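Local coordinates for stage II sporulation E family protein (Thermanaerovibrio acidaminovorans, PDB 3RNR) that is of uncharacterised function but is probably a metal-dependent serine/threonine protein phosphatase of the PP2C family, to which SpoIIE belongs, at residues Leu161-Gly166 / Asp202-Ala207. Residues are numbered along the deposited sequence; the frame is centred on the assembly and turned at random.
Sequences LVVSDG and DNATLA
Ala207, Leu206 and Thr205 bury the most surface here. They begin strand 205-210 and run antiparallel to the end of strand 159-164, with segment axes at 163°. Ala207 and Val162 form a hydrogen-bonded pair. Val162 N reaches Ala207 O at 2.9 Å, nearly along the C=O axis, and Ala207 N returns to Val162 O at 3.1 Å. The CB of Ala207 lies 3.9 Å from Val162 CG2.

Thr205 pairs with Ser164 in the same way. Thr205 N donates to Ser164 O at 2.8 Å, almost straight at 170°, but from above the carbonyl plane. Ser164 N answers with a bond to Thr205 O that lies in the carbonyl plane. The two hydroxyls turn to other partners: Thr205 OG1 to Arg169 and Asp174, Ser164 OG to Asp17.

Leu206 and Val163, the non-hydrogen-bonded pair between these two, lie side by side on the other face. Leu206 CD2 touches both valine methyls, at 3.8 Å from Val163 CG1 and slightly farther from CG2. Ala204 CB extends this apolar row, packing on Val163 CG1 and, at 3.7 Å, on Asp165 CB. Beyond the strands, one water donates to both Asp165 O and Asn203 OD1 and bridges the loops. Asp165 OD1 forms a salt bridge with Arg95, and OD2 accepts a hydrogen bond from the backbone N of Gln201.

Ser164-Asp165-Gly166 and Asp202-Asn203 match PP2C signature motifs, and Asp17 lies in a third. As in relatives, Asp165 and Asp202 would be expected to lie at the metal centre. The pair is central in a mixed sheet of the PP2C-type beta sandwich. Strand 95-100 flanks 159-164, and strand 176-181 flanks 205-210. Val162, Ser164, Thr205 and Ala207 face strands 2-7 and 10-18 of the other sheet, while Tyr200 covers Val163 and Leu206 on the opposite face.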
ATOM      1  N   LEU B 161     -11.436   5.374   7.696  1.00 24.67           N
ATOM      2  CA  LEU B 161     -10.623   6.369   7.010  1.00 24.65           C
ATOM      3  C   LEU B 161      -9.521   6.844   7.948  1.00 24.33           C
ATOM      4  O   LEU B 161      -9.792   7.175   9.104  1.00 22.78           O
ATOM      5  CB  LEU B 161     -11.495   7.549   6.572  1.00 24.72           C
ATOM      6  CG  LEU B 161     -10.766   8.773   6.001  1.00 33.85           C
ATOM      7  CD1 LEU B 161     -10.471   8.537   4.556  1.00 34.85           C
ATOM      8  CD2 LEU B 161     -11.607  10.024   6.167  1.00 38.51           C
ATOM      9  N   VAL B 162      -8.282   6.836   7.462  1.00 22.90           N
ATOM     10  CA  VAL B 162      -7.172   7.418   8.198  1.00 23.79           C
ATOM     11  C   VAL B 162      -6.666   8.683   7.479  1.00 26.69           C
ATOM     12  O   VAL B 162      -6.647   8.749   6.245  1.00 23.63           O
ATOM     13  CB  VAL B 162      -6.036   6.400   8.466  1.00 24.20           C
ATOM     14  CG1 VAL B 162      -6.530   5.265   9.397  1.00 21.56           C
ATOM     15  CG2 VAL B 162      -5.500   5.813   7.160  1.00 24.06           C
ATOM     16  N   VAL B 163      -6.249   9.671   8.264  1.00 23.37           N
ATOM     17  CA  VAL B 163      -5.985  11.021   7.763  1.00 26.73           C
ATOM     18  C   VAL B 163      -4.700  11.580   8.350  1.00 32.96           C
ATOM     19  O   VAL B 163      -4.515  11.507   9.564  1.00 24.28           O
ATOM     20  CB  VAL B 163      -7.075  11.988   8.249  1.00 30.22           C
ATOM     21  CG1 VAL B 163      -6.917  13.342   7.575  1.00 35.00           C
ATOM     22  CG2 VAL B 163      -8.439  11.421   7.996  1.00 36.21           C
ATOM     23  N   SER B 164      -3.815  12.107   7.499  1.00 25.36           N
ATOM     24  CA  SER B 164      -2.681  12.921   7.952  1.00 26.10           C
ATOM     25  C   SER B 164      -2.765  14.284   7.294  1.00 30.31           C
ATOM     26  O   SER B 164      -2.696  14.405   6.070  1.00 30.31           O
ATOM     27  CB  SER B 164      -1.372  12.248   7.547  1.00 29.27           C
ATOM     28  OG  SER B 164      -0.263  13.084   7.815  1.00 31.59           O
ATOM     29  N   ASP B 165      -3.129  15.274   8.087  1.00 30.59           N
ATOM     30  CA  ASP B 165      -3.118  16.692   7.730  1.00 29.80           C
ATOM     31  C   ASP B 165      -2.178  17.725   8.360  1.00 34.37           C
ATOM     32  O   ASP B 165      -2.512  18.907   8.304  1.00 31.46           O
ATOM     33  CB  ASP B 165      -4.524  17.228   7.439  1.00 34.38           C
ATOM     34  CG  ASP B 165      -5.367  17.282   8.651  1.00 35.20           C
ATOM     35  OD1 ASP B 165      -4.827  16.985   9.738  1.00 34.39           O
ATOM     36  OD2 ASP B 165      -6.551  17.643   8.512  1.00 35.85           O
ATOM     37  N   GLY B 166      -1.208  17.306   9.172  1.00 34.14           N
ATOM     38  CA  GLY B 166      -0.445  18.253   9.983  1.00 31.34           C
ATOM     39  C   GLY B 166       0.212  19.375   9.191  1.00 35.03           C
ATOM     40  O   GLY B 166       0.597  19.197   8.044  1.00 41.60           O
ATOM     41  N   ASP B 202      -8.001  20.543   3.173  1.00 39.73           N
ATOM     42  CA  ASP B 202      -8.036  20.295   1.730  1.00 45.22           C
ATOM     43  C   ASP B 202      -6.803  19.553   1.213  1.00 47.64           C
ATOM     44  O   ASP B 202      -6.872  18.832   0.220  1.00 44.38           O
ATOM     45  CB  ASP B 202      -8.166  21.624   0.972  1.00 60.60           C
ATOM     46  CG  ASP B 202      -9.573  22.178   0.999  1.00 72.79           C
ATOM     47  OD1 ASP B 202     -10.496  21.427   1.380  1.00 71.00           O
ATOM     48  OD2 ASP B 202      -9.758  23.357   0.621  1.00 79.41           O
ATOM     49  N   ASN B 203      -5.668  19.740   1.877  1.00 39.18           N
ATOM     50  CA  ASN B 203      -4.430  19.082   1.451  1.00 43.74           C
ATOM     51  C   ASN B 203      -4.140  17.745   2.156  1.00 45.02           C
ATOM     52  O   ASN B 203      -3.029  17.204   2.055  1.00 39.13           O
ATOM     53  CB  ASN B 203      -3.228  20.037   1.485  1.00 47.39           C
ATOM     54  CG  ASN B 203      -2.903  20.516   2.882  1.00 57.29           C
ATOM     55  OD1 ASN B 203      -3.606  20.195   3.844  1.00 50.47           O
ATOM     56  ND2 ASN B 203      -1.819  21.282   3.007  1.00 60.25           N
ATOM     57  N   ALA B 204      -5.109  17.258   2.931  1.00 33.47           N
ATOM     58  CA  ALA B 204      -4.913  16.044   3.723  1.00 30.06           C
ATOM     59  C   ALA B 204      -4.499  14.833   2.902  1.00 39.38           C
ATOM     60  O   ALA B 204      -4.916  14.678   1.760  1.00 35.07           O
ATOM     61  CB  ALA B 204      -6.182  15.713   4.519  1.00 31.71           C
ATOM     62  N   THR B 205      -3.689  13.964   3.501  1.00 27.52           N
ATOM     63  CA  THR B 205      -3.390  12.669   2.905  1.00 26.68           C
ATOM     64  C   THR B 205      -4.375  11.667   3.484  1.00 30.90           C
ATOM     65  O   THR B 205      -4.594  11.649   4.698  1.00 26.92           O
ATOM     66  CB  THR B 205      -1.922  12.242   3.190  1.00 33.06           C
ATOM     67  OG1 THR B 205      -1.029  13.146   2.524  1.00 33.37           O
ATOM     68  CG2 THR B 205      -1.651  10.847   2.671  1.00 31.36           C
ATOM     69  N   LEU B 206      -4.980  10.849   2.619  1.00 28.75           N
ATOM     70  CA  LEU B 206      -6.101   9.999   3.005  1.00 27.92           C
ATOM     71  C   LEU B 206      -5.892   8.579   2.536  1.00 25.29           C
ATOM     72  O   LEU B 206      -5.355   8.352   1.446  1.00 25.21           O
ATOM     73  CB  LEU B 206      -7.408  10.508   2.373  1.00 28.60           C
ATOM     74  CG  LEU B 206      -7.906  11.917   2.676  1.00 36.08           C
ATOM     75  CD1 LEU B 206      -9.207  12.177   1.922  1.00 35.61           C
ATOM     76  CD2 LEU B 206      -8.101  12.117   4.185  1.00 27.30           C
ATOM     77  N   ALA B 207      -6.319   7.627   3.357  1.00 23.94           N
ATOM     78  CA  ALA B 207      -6.380   6.235   2.945  1.00 25.55           C
ATOM     79  C   ALA B 207      -7.597   5.623   3.603  1.00 26.89           C
ATOM     80  O   ALA B 207      -7.957   5.978   4.734  1.00 25.02           O
ATOM     81  CB  ALA B 207      -5.120   5.479   3.340  1.00 22.24           C
TER
HETATM   82  O   HOH W   1      -2.780  20.890   6.237  1.00 58.11           O